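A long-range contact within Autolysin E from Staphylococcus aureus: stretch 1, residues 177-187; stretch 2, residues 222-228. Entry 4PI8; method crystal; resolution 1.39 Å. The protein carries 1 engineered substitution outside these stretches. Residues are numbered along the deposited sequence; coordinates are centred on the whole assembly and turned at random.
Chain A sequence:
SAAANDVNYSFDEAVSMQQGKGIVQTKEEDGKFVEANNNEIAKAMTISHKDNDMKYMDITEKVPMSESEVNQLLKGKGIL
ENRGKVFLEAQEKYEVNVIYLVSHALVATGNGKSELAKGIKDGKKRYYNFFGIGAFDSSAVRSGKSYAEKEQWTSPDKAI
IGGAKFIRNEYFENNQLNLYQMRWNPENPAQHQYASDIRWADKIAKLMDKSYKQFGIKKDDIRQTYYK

Stretch 1 (177-187) LNLYQMRWNPE
Stretch 2, residues 222-228: IRQTYYK

Stretch 1 is a short helix, residues 179-184, with a loop residue pair before it and a turn after it. Stretch 2 is the C-terminal tail of the chain and has no regular helix or strand. The two run in the same general sense. CA of Asn178 lies 8.6 Å from CA of Arg223, and CA of Pro186 lies 6.1 Å from CA of Tyr226. Together they bury 361 Å², summed over both sides.

Asn178 is the N-cap, with phi/psi -138/169 and chi1 p (68°). Its OD1 accepts from Gln181 N at 2.8 Å, and its backbone O accepts from Met182 N at 2.9 Å. On the same amide, Asn178 ND2 donates to Tyr226 OH at 3.0 Å, with an N-H...acceptor angle of 142°. ND2 is also bonded elsewhere in the structure. Asparagine suits the site because one amide supplies both the capping acceptor and a donor to the tail.

Gln181 folds back on the cap. Its chi1 is m, chi2 t and chi3 -46°. Gln181 OE1 accepts from Leu177 N at 2.9 Å and, weakly, from Asn178 N at 3.3 Å. The helix continues with Arg183 N to Leu179 O, Trp184 N to Tyr180 O and Asn185 N to Gln181 O, each 2.9 Å. Asn185 then leaves helical geometry with positive phi (28/65), and Pro186 follows at -61/-23 with a C-gamma endo ring.

In stretch 2, Arg223 is extended, with chi1 to chi3 all t. Its NE and NH2 both donate to Thr225 O, at 2.8 and 2.9 Å, so one carbonyl takes two donors. NH1 and NH2 also bond elsewhere in the structure.

Tyr226 (phi/psi -128/-22, chi1 m, chi2 -88°) is buried, and its CB points toward stretch 1. Besides accepting from Asn178, Tyr226 OH donates weakly to Arg223 O at 2.7 Å. The hydroxyl thus both gives and receives. Its ring makes apolar contacts: Tyr226 CD1 is 3.8 Å from Pro186 CG and 4.2 Å from Tyr180 CD2, which lies over one face of the Tyr226 ring. The Tyr180 and Tyr226 rings are oblique, with planes at 46° and centroids 5.1 Å apart. Gln181 CG also approaches, 3.8 Å from Tyr226 CE1.

Tyr180 (chi1 t, chi2 82°) points its CB toward the tail. Tyr227 (phi/psi -127/156, chi1 m, chi2 -72°) starts sideways, but its end comes nearer. The hydroxyls Tyr180 OH and Tyr227 OH form a hydrogen bond at 2.7 Å. Tyr180 OH is also bonded elsewhere in the structure. Pro186 CB packs 3.7 Å from Tyr227 CE1, so the proline touches both tail tyrosines with apolar carbons.

Two waters complete the polar links. The first donates to Trp184 O at 2.8 Å and lies 2.9 Å from Tyr227 OH, to which it is also hydrogen-bonded. The second donates to Pro186 O at 2.8 Å and to Tyr226 O at 2.9 Å, joining two backbone carbonyls that cannot bond each other.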

# COMPACT_ATOMS: atom_id res chain seq x y z
N LEU A 177 -6.81 6.26 -6.54
CA LEU A 177 -6.06 7.43 -6.13
C LEU A 177 -5.96 7.60 -4.63
O LEU A 177 -5.28 8.53 -4.18
CB LEU A 177 -6.71 8.71 -6.70
CG LEU A 177 -7.07 8.69 -8.19
CD1 LEU A 177 -7.62 10.11 -8.51
CD2 LEU A 177 -5.84 8.37 -8.98
N ASN A 178 -6.69 6.81 -3.89
CA ASN A 178 -6.65 6.84 -2.43
C ASN A 178 -6.67 5.45 -1.88
O ASN A 178 -6.85 4.46 -2.63
CB ASN A 178 -7.72 7.77 -1.88
CG ASN A 178 -9.12 7.28 -2.10
OD1 ASN A 178 -9.42 6.09 -2.07
ND2 ASN A 178 -10.03 8.27 -2.26
N LEU A 179 -6.40 5.31 -0.57
CA LEU A 179 -6.30 3.99 -0.03
C LEU A 179 -7.55 3.13 -0.18
O LEU A 179 -7.53 1.95 -0.43
CB LEU A 179 -5.86 4.02 1.46
CG LEU A 179 -4.44 4.57 1.72
CD1 LEU A 179 -4.31 4.88 3.20
CD2 LEU A 179 -3.34 3.67 1.25
N TYR A 180 -8.68 3.79 0.08
CA TYR A 180 -9.98 3.11 -0.07
C TYR A 180 -10.14 2.50 -1.48
O TYR A 180 -10.55 1.37 -1.61
CB TYR A 180 -11.15 4.07 0.21
CG TYR A 180 -12.47 3.33 0.25
CD1 TYR A 180 -12.89 2.67 1.38
CD2 TYR A 180 -13.28 3.25 -0.85
CE1 TYR A 180 -14.06 1.94 1.41
CE2 TYR A 180 -14.45 2.50 -0.82
CZ TYR A 180 -14.83 1.87 0.30
OH TYR A 180 -16.01 1.09 0.30
N GLN A 181 -9.82 3.30 -2.48
CA GLN A 181 -9.93 2.83 -3.86
C GLN A 181 -8.93 1.74 -4.17
O GLN A 181 -9.22 0.80 -4.92
CB GLN A 181 -9.81 3.93 -4.89
CG GLN A 181 -10.91 4.97 -4.82
CD GLN A 181 -10.60 6.15 -5.68
OE1 GLN A 181 -9.50 6.70 -5.67
NE2 GLN A 181 -11.59 6.58 -6.49
N MET A 182 -7.71 1.86 -3.65
CA MET A 182 -6.69 0.81 -3.85
C MET A 182 -7.17 -0.49 -3.24
O MET A 182 -6.89 -1.58 -3.80
CB MET A 182 -5.36 1.25 -3.23
CG MET A 182 -4.69 2.37 -3.98
SD MET A 182 -3.18 2.97 -3.19
CE MET A 182 -2.06 1.62 -3.57
N ARG A 183 -7.84 -0.43 -2.09
CA ARG A 183 -8.25 -1.62 -1.39
C ARG A 183 -9.55 -2.25 -1.92
O ARG A 183 -9.69 -3.47 -1.92
CB ARG A 183 -8.38 -1.33 0.11
CG ARG A 183 -8.86 -2.49 0.95
CD ARG A 183 -7.96 -3.73 0.86
NE ARG A 183 -8.49 -4.86 1.64
CZ ARG A 183 -9.41 -5.71 1.22
NH1 ARG A 183 -10.01 -5.52 0.05
NH2 ARG A 183 -9.76 -6.73 1.99
N TRP A 184 -10.53 -1.41 -2.26
CA TRP A 184 -11.88 -1.89 -2.51
C TRP A 184 -12.35 -1.58 -3.95
O TRP A 184 -13.47 -1.96 -4.29
CB TRP A 184 -12.86 -1.28 -1.49
CG TRP A 184 -12.58 -1.62 -0.06
CD1 TRP A 184 -12.11 -0.77 0.88
CD2 TRP A 184 -12.77 -2.87 0.58
NE1 TRP A 184 -11.95 -1.45 2.03
CE2 TRP A 184 -12.35 -2.74 1.91
CE3 TRP A 184 -13.25 -4.14 0.16
CZ2 TRP A 184 -12.40 -3.78 2.82
CZ3 TRP A 184 -13.32 -5.15 1.08
CH2 TRP A 184 -12.87 -4.96 2.40
N ASN A 185 -11.54 -0.95 -4.75
CA ASN A 185 -11.85 -0.64 -6.15
C ASN A 185 -13.32 -0.48 -6.44
O ASN A 185 -13.91 -1.25 -7.21
CB ASN A 185 -11.21 -1.69 -7.06
CG ASN A 185 -11.04 -1.21 -8.50
OD1 ASN A 185 -11.24 -0.04 -8.82
ND2 ASN A 185 -10.58 -2.14 -9.36
N PRO A 186 -13.97 0.51 -5.87
CA PRO A 186 -15.42 0.64 -6.02
C PRO A 186 -15.84 0.83 -7.48
O PRO A 186 -17.04 0.49 -7.80
CB PRO A 186 -15.78 1.85 -5.18
CG PRO A 186 -14.51 2.51 -4.84
CD PRO A 186 -13.44 1.48 -4.90
N GLU A 187 -15.01 1.31 -8.36
CA GLU A 187 -15.36 1.44 -9.79
C GLU A 187 -15.54 0.07 -10.39
O GLU A 187 -16.38 -0.10 -11.31
CB GLU A 187 -14.28 2.19 -10.51
CG GLU A 187 -14.59 2.60 -11.95
CD GLU A 187 -13.55 3.53 -12.56
OE1 GLU A 187 -12.51 3.89 -11.96
OE2 GLU A 187 -13.82 4.02 -13.71
N ILE A 222 -10.19 15.21 -0.29
CA ILE A 222 -10.88 14.09 0.26
C ILE A 222 -12.10 13.80 -0.60
O ILE A 222 -12.91 14.68 -0.92
CB ILE A 222 -11.43 14.39 1.67
CG1 ILE A 222 -10.31 14.90 2.61
CG2 ILE A 222 -12.19 13.19 2.21
CD1 ILE A 222 -9.11 13.99 2.77
N ARG A 223 -12.22 12.56 -1.01
CA ARG A 223 -13.35 12.15 -1.85
C ARG A 223 -14.35 11.43 -1.01
O ARG A 223 -14.07 10.45 -0.32
CB ARG A 223 -12.89 11.26 -2.97
CG ARG A 223 -14.08 10.72 -3.75
CD ARG A 223 -13.63 10.02 -5.02
NE ARG A 223 -14.78 9.38 -5.62
CZ ARG A 223 -14.84 8.91 -6.86
NH1 ARG A 223 -13.82 9.01 -7.71
NH2 ARG A 223 -15.98 8.36 -7.24
N GLN A 224 -15.61 11.88 -1.10
CA GLN A 224 -16.70 11.33 -0.32
C GLN A 224 -17.48 10.15 -0.89
O GLN A 224 -17.93 9.29 -0.14
CB GLN A 224 -17.76 12.46 -0.10
CG GLN A 224 -17.23 13.77 0.45
CD GLN A 224 -16.69 13.64 1.87
OE1 GLN A 224 -17.30 13.00 2.74
NE2 GLN A 224 -15.54 14.25 2.10
N THR A 225 -17.70 10.17 -2.19
CA THR A 225 -18.73 9.36 -2.81
C THR A 225 -18.11 8.36 -3.78
O THR A 225 -17.39 8.73 -4.69
CB THR A 225 -19.74 10.27 -3.52
OG1 THR A 225 -20.38 11.12 -2.52
CG2 THR A 225 -20.80 9.49 -4.23
N TYR A 226 -18.50 7.12 -3.57
CA TYR A 226 -18.00 5.97 -4.37
C TYR A 226 -19.05 5.10 -4.97
O TYR A 226 -18.74 4.35 -5.90
CB TYR A 226 -17.08 5.13 -3.48
CG TYR A 226 -15.93 5.93 -2.94
CD1 TYR A 226 -14.75 6.07 -3.63
CD2 TYR A 226 -16.08 6.59 -1.75
CE1 TYR A 226 -13.72 6.84 -3.13
CE2 TYR A 226 -15.05 7.36 -1.24
CZ TYR A 226 -13.89 7.48 -1.94
OH TYR A 226 -12.87 8.28 -1.45
N TYR A 227 -20.28 5.12 -4.42
CA TYR A 227 -21.33 4.19 -4.75
C TYR A 227 -22.59 4.94 -5.14
O TYR A 227 -22.77 6.08 -4.75
CB TYR A 227 -21.61 3.25 -3.57
CG TYR A 227 -20.41 2.43 -3.15
CD1 TYR A 227 -19.95 1.37 -3.94
CD2 TYR A 227 -19.73 2.74 -2.00
CE1 TYR A 227 -18.84 0.63 -3.59
CE2 TYR A 227 -18.63 1.95 -1.59
CZ TYR A 227 -18.17 0.94 -2.39
OH TYR A 227 -17.06 0.16 -2.05
N LYS A 228 -23.43 4.28 -5.92
CA LYS A 228 -24.68 4.92 -6.38
C LYS A 228 -25.58 5.17 -5.19
O LYS A 228 -25.60 4.39 -4.26
CB LYS A 228 -25.37 4.01 -7.42
CG LYS A 228 -24.60 3.97 -8.70
CD LYS A 228 -25.28 3.18 -9.82
CE LYS A 228 -24.71 3.57 -11.17
NZ LYS A 228 -25.64 3.04 -12.23
OXT LYS A 228 -26.28 6.21 -5.19
O HOH W 1 -16.13 -2.17 -3.57
O HOH W 2 -19.15 2.29 -7.83